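Local coordinates for protein Cel44C (Paenibacillus polymyxa, PDB 2YKK) that hydrolyses xyloglucan, probably by cutting internal beta-1,4 bonds of its glucan backbone, as a family 44 glycoside hydrolase built on a TIM barrel, at residues A113-K118 against P196-E201; T357-G362 against Y386-W391; D461-L466 against R500-V505. The protein carries 2 engineered substitutions. One frame throughout, in Å; residues are numbered along the deposited sequence.

Interaction 1: A113-K118 against P196-E201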
loop_
_atom_site.group_PDB
_atom_site.type_symbol
_atom_site.label_atom_id
_atom_site.label_comp_id
_atom_site.label_asym_id
_atom_site.label_seq_id
_atom_site.Cartn_x
_atom_site.Cartn_y
_atom_site.Cartn_z
ATOM N N ALA A 113 -12.733 -16.388 -2.668
ATOM C CA ALA A 113 -12.112 -17.746 -2.808
ATOM C C ALA A 113 -13.181 -18.824 -2.689
ATOM O O ALA A 113 -12.979 -19.954 -3.157
ATOM C CB ALA A 113 -11.046 -17.968 -1.759
ATOM N N GLY A 114 -14.322 -18.459 -2.118
ATOM C CA GLY A 114 -15.545 -19.245 -2.290
ATOM C C GLY A 114 -16.315 -19.548 -1.003
ATOM O O GLY A 114 -17.505 -19.884 -1.067
ATOM N N TYR A 115 -15.616 -19.499 0.129
ATOM C CA TYR A 115 -16.211 -19.804 1.430
ATOM C C TYR A 115 -15.690 -18.899 2.528
ATOM O O TYR A 115 -14.585 -18.339 2.419
ATOM C CB TYR A 115 -15.892 -21.256 1.878
ATOM C CG TYR A 115 -16.391 -22.297 0.872
ATOM C CD1 TYR A 115 -15.584 -22.657 -0.218
ATOM C CD2 TYR A 115 -17.627 -22.905 1.035
ATOM C CE1 TYR A 115 -16.045 -23.609 -1.146
ATOM C CE2 TYR A 115 -18.078 -23.880 0.112
ATOM C CZ TYR A 115 -17.270 -24.201 -0.958
ATOM O OH TYR A 115 -17.654 -25.169 -1.901
ATOM N N VAL A 116 -16.455 -18.811 3.612
ATOM C CA VAL A 116 -16.030 -18.027 4.753
ATOM C C VAL A 116 -16.293 -18.819 6.027
ATOM O O VAL A 116 -17.093 -19.743 6.045
ATOM C CB VAL A 116 -16.715 -16.603 4.815
ATOM C CG1 VAL A 116 -16.333 -15.755 3.581
ATOM C CG2 VAL A 116 -18.257 -16.784 4.911
ATOM N N ALA A 117 -15.593 -18.450 7.105
ATOM C CA ALA A 117 -15.701 -19.182 8.371
ATOM C C ALA A 117 -17.108 -19.212 8.950
ATOM O O ALA A 117 -17.710 -18.146 9.238
ATOM C CB ALA A 117 -14.700 -18.576 9.428
ATOM N N LYS A 118 -17.605 -20.417 9.240
ATOM C CA LYS A 118 -18.945 -20.557 9.827
ATOM C C LYS A 118 -18.910 -20.369 11.354
ATOM O O LYS A 118 -19.949 -20.102 11.967
ATOM C CB LYS A 118 -19.492 -21.955 9.461
ATOM C CG LYS A 118 -21.014 -22.163 9.799
ATOM C CD LYS A 118 -21.567 -23.401 9.017
ATOM C CE LYS A 118 -23.055 -23.569 9.329
ATOM N NZ LYS A 118 -23.952 -22.537 8.642
ATOM N N PRO A 196 -5.566 -23.425 2.034
ATOM C CA PRO A 196 -5.832 -24.718 1.395
ATOM C C PRO A 196 -7.189 -25.319 1.798
ATOM O O PRO A 196 -7.752 -26.124 1.018
ATOM C CB PRO A 196 -4.673 -25.605 1.894
ATOM C CG PRO A 196 -4.270 -24.994 3.253
ATOM C CD PRO A 196 -4.381 -23.465 2.912
ATOM N N ARG A 197 -7.735 -24.934 2.944
ATOM C CA ARG A 197 -9.050 -25.503 3.376
ATOM C C ARG A 197 -10.193 -24.775 2.642
ATOM O O ARG A 197 -11.326 -25.252 2.625
ATOM C CB ARG A 197 -9.286 -25.351 4.882
ATOM C CG ARG A 197 -8.174 -25.919 5.744
ATOM C CD ARG A 197 -8.061 -27.494 5.595
ATOM N NE ARG A 197 -6.922 -27.885 6.395
ATOM C CZ ARG A 197 -5.709 -28.162 5.950
ATOM N NH1 ARG A 197 -5.423 -28.226 4.648
ATOM N NH2 ARG A 197 -4.764 -28.434 6.848
ATOM N N ILE A 198 -9.892 -23.631 2.020
ATOM C CA ILE A 198 -10.947 -22.887 1.312
ATOM C C ILE A 198 -10.882 -23.159 -0.196
ATOM O O ILE A 198 -11.900 -23.484 -0.821
ATOM C CB ILE A 198 -10.835 -21.349 1.540
ATOM C CG1 ILE A 198 -11.017 -21.040 3.029
ATOM C CG2 ILE A 198 -11.978 -20.635 0.794
ATOM C CD1 ILE A 198 -10.971 -19.504 3.335
ATOM N N HIS A 199 -9.695 -22.997 -0.762
ATOM C CA HIS A 199 -9.508 -23.154 -2.230
ATOM C C HIS A 199 -8.168 -23.853 -2.470
ATOM O O HIS A 199 -7.146 -23.232 -2.794
ATOM C CB HIS A 199 -9.566 -21.753 -2.889
ATOM C CG HIS A 199 -9.558 -21.765 -4.403
ATOM N ND1 HIS A 199 -8.477 -22.212 -5.139
ATOM C CD2 HIS A 199 -10.471 -21.335 -5.305
ATOM C CE1 HIS A 199 -8.742 -22.092 -6.431
ATOM N NE2 HIS A 199 -9.936 -21.540 -6.560
ATOM N N GLY A 200 -8.172 -25.172 -2.329
ATOM C CA GLY A 200 -6.910 -25.917 -2.332
ATOM C C GLY A 200 -6.272 -26.097 -3.708
ATOM O O GLY A 200 -5.069 -26.419 -3.784
ATOM N N GLU A 201 -7.044 -25.923 -4.785
ATOM C CA GLU A 201 -6.487 -25.974 -6.151
ATOM C C GLU A 201 -5.819 -24.639 -6.496
ATOM O O GLU A 201 -6.280 -23.585 -6.024
ATOM C CB GLU A 201 -7.582 -26.286 -7.207
ATOM C CG GLU A 201 -8.207 -27.682 -7.057
ATOM C CD GLU A 201 -7.175 -28.819 -7.261
ATOM O OE1 GLU A 201 -6.422 -28.811 -8.253
ATOM O OE2 GLU A 201 -7.082 -29.711 -6.381
HETATM O O HOH W 1 -13.274 -22.454 -3.271
#
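Ile198 fills the angle between Ala113 and Tyr115 where, on the TIM barrel, the short strand 115-117 and the turn leading into it meet the loop between helices 191-194 and 205-222, beyond the C-terminal ends of barrel strands 105-110 and 181-184. The tight part is apolar. Ile198 CG2 lies 3.8 Å from Ala113 CB and 4.1 Å from Tyr115 CB, and the Tyr115 carbonyl oxygen also meets this methyl, at 3.8 Å. With CG1 set beside the backbone N (chi1 -62°), the side chain divides: CG2 enters the angle, while CD1 comes within 3.9 Å of Tyr115 O. Thr51 and Trp135 add further contacts to Ile198. Between the two touching residues Gly114 has a positive phi (132°), at which a side chain would run into the carbonyl oxygen of Ala113.

The other side is looser and more polar. The partly exposed Tyr115 ring leans obliquely toward Ile198 O, with CD1 3.8 Å away. Ala113 O approaches the edge of the His199 imidazole near its plane, 3.6 Å from CD2, a contact rather than a bond; the ring is held instead by a hydrogen bond from NE2 to Glu207. A water molecule lies between the segments here, so unusually close to Ala113 O that this bond is doubtful, and its oxygen donates to Ile198 O at 3.0 Å.

Interaction 2: T357-G362 against Y386-W391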
loop_
_atom_site.group_PDB
_atom_site.type_symbol
_atom_site.label_atom_id
_atom_site.label_comp_id
_atom_site.label_asym_id
_atom_site.label_seq_id
_atom_site.Cartn_x
_atom_site.Cartn_y
_atom_site.Cartn_z
ATOM N N THR A 357 -0.834 -2.155 -2.111
ATOM C CA THR A 357 -1.648 -2.218 -0.886
ATOM C C THR A 357 -1.015 -3.005 0.239
ATOM O O THR A 357 -1.587 -3.068 1.331
ATOM C CB THR A 357 -3.068 -2.767 -1.172
ATOM O OG1 THR A 357 -2.964 -4.044 -1.800
ATOM C CG2 THR A 357 -3.820 -1.775 -2.118
ATOM N N GLU A 358 0.137 -3.619 -0.023
ATOM C CA GLU A 358 1.035 -4.047 1.068
ATOM C C GLU A 358 2.430 -3.872 0.572
ATOM O O GLU A 358 2.689 -4.215 -0.576
ATOM C CB GLU A 358 0.910 -5.536 1.388
ATOM C CG GLU A 358 -0.451 -5.856 2.065
ATOM C CD GLU A 358 -0.665 -7.365 2.329
ATOM O OE1 GLU A 358 0.326 -8.119 2.380
ATOM O OE2 GLU A 358 -1.838 -7.795 2.512
ATOM N N TYR A 359 3.307 -3.419 1.460
ATOM C CA TYR A 359 4.758 -3.409 1.220
ATOM C C TYR A 359 5.484 -3.180 2.544
ATOM O O TYR A 359 4.895 -2.674 3.519
ATOM C CB TYR A 359 5.174 -2.325 0.204
ATOM C CG TYR A 359 5.049 -0.906 0.693
ATOM C CD1 TYR A 359 3.803 -0.254 0.697
ATOM C CD2 TYR A 359 6.187 -0.180 1.086
ATOM C CE1 TYR A 359 3.706 1.060 1.153
ATOM C CE2 TYR A 359 6.076 1.146 1.493
ATOM C CZ TYR A 359 4.846 1.740 1.559
ATOM O OH TYR A 359 4.722 3.075 1.932
ATOM N N SER A 360 6.764 -3.538 2.567
ATOM C CA SER A 360 7.607 -3.209 3.720
ATOM C C SER A 360 9.029 -3.384 3.247
ATOM O O SER A 360 9.298 -4.327 2.474
ATOM C CB SER A 360 7.391 -4.231 4.843
ATOM O OG SER A 360 8.395 -4.027 5.855
ATOM N N TYR A 361 9.921 -2.534 3.746
ATOM C CA TYR A 361 11.373 -2.636 3.458
ATOM C C TYR A 361 12.135 -3.233 4.647
ATOM O O TYR A 361 13.354 -3.285 4.612
ATOM C CB TYR A 361 11.946 -1.266 3.018
ATOM C CG TYR A 361 11.558 -1.047 1.589
ATOM C CD1 TYR A 361 10.224 -0.831 1.242
ATOM C CD2 TYR A 361 12.532 -1.154 0.563
ATOM C CE1 TYR A 361 9.842 -0.711 -0.126
ATOM C CE2 TYR A 361 12.183 -1.017 -0.797
ATOM C CZ TYR A 361 10.830 -0.805 -1.135
ATOM O OH TYR A 361 10.476 -0.704 -2.474
ATOM N N GLY A 362 11.419 -3.697 5.696
ATOM C CA GLY A 362 12.076 -4.295 6.851
ATOM C C GLY A 362 12.842 -3.239 7.652
ATOM O O GLY A 362 12.662 -2.019 7.448
ATOM N N TYR A 386 -1.522 5.786 -6.829
ATOM C CA TYR A 386 -2.749 6.339 -6.239
ATOM C C TYR A 386 -2.811 6.074 -4.730
ATOM O O TYR A 386 -3.254 6.940 -3.977
ATOM C CB TYR A 386 -3.951 5.655 -6.900
ATOM C CG TYR A 386 -5.301 6.016 -6.347
ATOM C CD1 TYR A 386 -5.716 7.365 -6.245
ATOM C CD2 TYR A 386 -6.199 5.006 -6.007
ATOM C CE1 TYR A 386 -7.036 7.697 -5.771
ATOM C CE2 TYR A 386 -7.484 5.318 -5.538
ATOM C CZ TYR A 386 -7.899 6.649 -5.451
ATOM O OH TYR A 386 -9.183 6.941 -5.019
ATOM N N MET A 387 -2.411 4.870 -4.315
ATOM C CA MET A 387 -2.575 4.491 -2.913
ATOM C C MET A 387 -1.481 3.505 -2.558
ATOM O O MET A 387 -1.062 2.688 -3.408
ATOM C CB MET A 387 -3.968 3.859 -2.712
ATOM C CG MET A 387 -4.321 3.470 -1.266
ATOM S SD MET A 387 -6.057 2.875 -1.246
ATOM C CE MET A 387 -6.935 4.383 -1.496
ATOM N N ALA A 388 -1.018 3.555 -1.313
ATOM C CA ALA A 388 0.007 2.593 -0.911
ATOM C C ALA A 388 -0.166 2.375 0.570
ATOM O O ALA A 388 -0.376 3.337 1.330
ATOM C CB ALA A 388 1.445 3.148 -1.196
ATOM N N ASN A 389 -0.043 1.115 0.986
ATOM C CA ASN A 389 -0.287 0.786 2.400
ATOM C C ASN A 389 0.806 -0.101 2.976
ATOM O O ASN A 389 0.963 -1.259 2.557
ATOM C CB ASN A 389 -1.659 0.047 2.549
ATOM C CG ASN A 389 -2.845 0.843 1.966
ATOM O OD1 ASN A 389 -3.620 1.518 2.724
ATOM N ND2 ASN A 389 -3.005 0.791 0.675
ATOM N N TYR A 390 1.533 0.433 3.958
ATOM C CA TYR A 390 2.529 -0.344 4.664
ATOM C C TYR A 390 1.885 -1.557 5.369
ATOM O O TYR A 390 0.716 -1.490 5.827
ATOM C CB TYR A 390 3.169 0.587 5.670
ATOM C CG TYR A 390 4.125 -0.094 6.612
ATOM C CD1 TYR A 390 5.353 -0.545 6.148
ATOM C CD2 TYR A 390 3.802 -0.249 7.966
ATOM C CE1 TYR A 390 6.295 -1.158 7.042
ATOM C CE2 TYR A 390 4.747 -0.867 8.871
ATOM C CZ TYR A 390 5.956 -1.308 8.362
ATOM O OH TYR A 390 6.853 -1.910 9.201
ATOM N N TRP A 391 2.628 -2.661 5.419
ATOM C CA TRP A 391 2.188 -3.837 6.237
ATOM C C TRP A 391 3.274 -4.128 7.287
ATOM O O TRP A 391 4.438 -4.318 6.945
ATOM C CB TRP A 391 1.945 -5.121 5.368
ATOM C CG TRP A 391 1.427 -6.267 6.269
ATOM C CD1 TRP A 391 2.190 -7.073 7.082
ATOM C CD2 TRP A 391 0.061 -6.674 6.467
ATOM N NE1 TRP A 391 1.368 -7.947 7.808
ATOM C CE2 TRP A 391 0.062 -7.715 7.447
ATOM C CE3 TRP A 391 -1.170 -6.249 5.944
ATOM C CZ2 TRP A 391 -1.130 -8.321 7.907
ATOM C CZ3 TRP A 391 -2.371 -6.884 6.392
ATOM C CH2 TRP A 391 -2.323 -7.904 7.356
HETATM O O HOH W 2 2.300 4.061 2.417
HETATM O O HOH W 3 7.538 -4.408 8.331
#
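The Tyr359 ring carries Tyr390 CA over one face and has Asn389 N at its edge, together with a water also within hydrogen-bonding distance of Ala388 O; Ala388 CB touches Tyr359 CE1 at 3.9 Å. The indole of Trp391 has Glu358 OE1 over one face, 4.0 Å above the plane and displaced toward the rim, with carboxylate and ring planes 35° apart. Glu358 reaches this place because its chain runs extended beyond CG (chi2 176°), alongside Trp391, bringing CD to 3.8 Å from CE3. Where the last two barrel strands end, linked through helix 367-382 as a beta-alpha-beta unit, Trp391 N donates to Tyr359 O in a nearly straight bond (3.0 Å, 166°). The bond from Tyr359 N to Asn389 O is weak. Farther on, Ser360 OG accepts from Gly362 N at 3.0 Å in an ST turn, and a water links this hydroxyl to Tyr390 OH.

Arg44, by a salt bridge, and Tyr286, by a hydrogen bond, hold the Glu358 oxygens that the indole flanks. A bis-tris molecule lies about 3 Å from this side chain, so the contact presents a firmly oriented carboxylate to a ligand pocket, consistent with the substrate cleft of a barrel glycosidase.

Interaction 3: D461-L466 against R500-V505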
loop_
_atom_site.group_PDB
_atom_site.type_symbol
_atom_site.label_atom_id
_atom_site.label_comp_id
_atom_site.label_asym_id
_atom_site.label_seq_id
_atom_site.Cartn_x
_atom_site.Cartn_y
_atom_site.Cartn_z
ATOM N N ASP A 461 27.974 17.841 2.499
ATOM C CA ASP A 461 27.410 19.195 2.480
ATOM C C ASP A 461 26.526 19.268 1.239
ATOM O O ASP A 461 27.005 19.073 0.114
ATOM C CB ASP A 461 28.516 20.251 2.391
ATOM C CG ASP A 461 29.269 20.434 3.689
ATOM O OD1 ASP A 461 28.862 19.944 4.783
ATOM O OD2 ASP A 461 30.311 21.085 3.599
ATOM N N ALA A 462 25.227 19.494 1.450
ATOM C CA ALA A 462 24.253 19.547 0.356
ATOM C C ALA A 462 24.155 21.004 -0.074
ATOM O O ALA A 462 23.803 21.841 0.732
ATOM C CB ALA A 462 22.868 19.004 0.838
ATOM N N GLN A 463 24.516 21.307 -1.328
ATOM C CA GLN A 463 24.408 22.640 -1.885
ATOM C C GLN A 463 23.102 22.701 -2.675
ATOM O O GLN A 463 23.007 22.075 -3.722
ATOM C CB GLN A 463 25.609 22.838 -2.824
ATOM C CG GLN A 463 25.784 24.188 -3.465
ATOM C CD GLN A 463 26.983 24.188 -4.392
ATOM O OE1 GLN A 463 28.127 24.162 -3.944
ATOM N NE2 GLN A 463 26.715 24.171 -5.712
ATOM N N PHE A 464 22.125 23.445 -2.167
ATOM C CA PHE A 464 20.821 23.556 -2.815
ATOM C C PHE A 464 20.755 24.751 -3.727
ATOM O O PHE A 464 21.089 25.843 -3.317
ATOM C CB PHE A 464 19.730 23.727 -1.775
ATOM C CG PHE A 464 19.518 22.501 -0.922
ATOM C CD1 PHE A 464 20.279 22.306 0.217
ATOM C CD2 PHE A 464 18.543 21.564 -1.275
ATOM C CE1 PHE A 464 20.076 21.178 1.024
ATOM C CE2 PHE A 464 18.339 20.406 -0.477
ATOM C CZ PHE A 464 19.097 20.225 0.665
ATOM N N ASP A 465 20.335 24.518 -4.963
ATOM C CA ASP A 465 20.045 25.618 -5.883
ATOM C C ASP A 465 18.559 25.572 -6.175
ATOM O O ASP A 465 18.059 24.573 -6.690
ATOM C CB ASP A 465 20.868 25.532 -7.177
ATOM C CG ASP A 465 20.628 26.735 -8.102
ATOM O OD1 ASP A 465 19.595 26.733 -8.807
ATOM O OD2 ASP A 465 21.445 27.698 -8.094
ATOM N N LEU A 466 17.851 26.647 -5.791
ATOM C CA LEU A 466 16.403 26.708 -5.930
ATOM C C LEU A 466 15.963 27.597 -7.087
ATOM O O LEU A 466 16.462 28.702 -7.223
ATOM C CB LEU A 466 15.755 27.223 -4.632
ATOM C CG LEU A 466 16.337 26.671 -3.314
ATOM C CD1 LEU A 466 15.757 27.413 -2.123
ATOM C CD2 LEU A 466 16.000 25.175 -3.253
ATOM N N ARG A 500 20.138 30.081 -3.051
ATOM C CA ARG A 500 21.039 28.955 -2.826
ATOM C C ARG A 500 21.424 28.928 -1.364
ATOM O O ARG A 500 21.568 29.989 -0.756
ATOM C CB ARG A 500 22.290 29.061 -3.675
ATOM C CG ARG A 500 22.025 29.416 -5.134
ATOM C CD ARG A 500 23.311 29.896 -5.810
ATOM N NE ARG A 500 24.235 28.802 -6.139
ATOM C CZ ARG A 500 25.129 28.255 -5.305
ATOM N NH1 ARG A 500 25.233 28.655 -4.039
ATOM N NH2 ARG A 500 25.929 27.290 -5.742
ATOM N N PHE A 501 21.582 27.718 -0.809
ATOM C CA PHE A 501 22.039 27.552 0.588
ATOM C C PHE A 501 22.691 26.194 0.704
ATOM O O PHE A 501 22.484 25.333 -0.159
ATOM C CB PHE A 501 20.899 27.744 1.615
ATOM C CG PHE A 501 19.915 26.608 1.643
ATOM C CD1 PHE A 501 18.860 26.586 0.733
ATOM C CD2 PHE A 501 20.049 25.568 2.556
ATOM C CE1 PHE A 501 17.935 25.526 0.719
ATOM C CE2 PHE A 501 19.160 24.499 2.551
ATOM C CZ PHE A 501 18.082 24.488 1.626
ATOM N N THR A 502 23.482 25.994 1.772
ATOM C CA THR A 502 24.184 24.748 1.979
ATOM C C THR A 502 23.748 24.265 3.366
ATOM O O THR A 502 23.520 25.075 4.252
ATOM C CB THR A 502 25.733 24.935 1.867
ATOM O OG1 THR A 502 26.051 25.312 0.514
ATOM C CG2 THR A 502 26.508 23.626 2.144
ATOM N N TYR A 503 23.541 22.961 3.515
ATOM C CA TYR A 503 23.273 22.424 4.849
ATOM C C TYR A 503 23.984 21.099 4.920
ATOM O O TYR A 503 23.955 20.328 3.955
ATOM C CB TYR A 503 21.768 22.165 5.012
ATOM C CG TYR A 503 21.311 22.135 6.443
ATOM C CD1 TYR A 503 21.085 23.310 7.140
ATOM C CD2 TYR A 503 21.066 20.921 7.087
ATOM C CE1 TYR A 503 20.636 23.292 8.463
ATOM C CE2 TYR A 503 20.622 20.886 8.389
ATOM C CZ TYR A 503 20.374 22.053 9.067
ATOM O OH TYR A 503 19.914 22.031 10.372
ATOM N N THR A 504 24.584 20.794 6.066
ATOM C CA THR A 504 25.284 19.543 6.188
ATOM C C THR A 504 24.306 18.426 6.605
ATOM O O THR A 504 23.522 18.618 7.504
ATOM C CB THR A 504 26.415 19.685 7.239
ATOM O OG1 THR A 504 27.359 20.665 6.744
ATOM C CG2 THR A 504 27.132 18.368 7.384
ATOM N N VAL A 505 24.362 17.306 5.912
ATOM C CA VAL A 505 23.556 16.119 6.270
ATOM C C VAL A 505 24.475 15.019 6.799
ATOM O O VAL A 505 25.234 14.414 6.070
ATOM C CB VAL A 505 22.712 15.610 5.086
ATOM C CG1 VAL A 505 21.708 14.564 5.624
ATOM C CG2 VAL A 505 21.926 16.785 4.429
#
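Phe464 and Phe501 pack ring against ring on the buried face of the sheet, almost parallel (9°) with centroids 4.5 Å apart. The rings are slid apart so that they barely overlap: Phe501 CZ lies over the rim of the Phe464 ring, and Phe464 CB sits over the Phe501 face in a CH-pi contact, 3.9 Å from its centroid. Phe501 CG sits between the backbone N and the carbonyl carbon (chi1 72°), which turns the ring across toward its neighbour. Leu466 CD1 closes the edge of that ring, 4.0 Å from CE1. Replacing Phe501 by an alanine removes the ring that meets Phe464 and Leu466, and is likely to open a gap there and leave one face of Phe464 without its cover.

The opposite face is polar. Thr504 OG1 donates to Asp461 OD1 at 2.6 Å from above the carboxylate plane, and Thr502 CG2 fits against Asp461 CB at 3.9 Å. Arg500 lies alongside Gln463, though the latter has two conformers. Paired backbone bonds at Ala462–Tyr503 and Phe464–Phe501 fix the antiparallel register. Phe464 also packs on Leu449 and Phe501 on Ile493, across the apolar interior typical of a beta-sandwich domain, with strand 500-505 at the sheet's edge.

The three contacts follow one another along the chain, each closing before the next opens. Interactions 1 and 2 both belong to the TIM barrel: the first joins strand 115-117 to the loop before helix 205-222, the second the neighbouring strands 353-359 and 387-390. Their centres are 26 Å apart. Interaction 3 lies in the beta-sheet domain, 31 Å from interaction 2 and 57 Å from interaction 1, centre to centre, with interactions 1 and 3 on opposite sides of the chain's centre. Strand 460-467 pairs there with strand 8-22, so the chain starts in this domain, builds the barrel, and returns to complete the sheet, tying both ends together beside the catalytic fold.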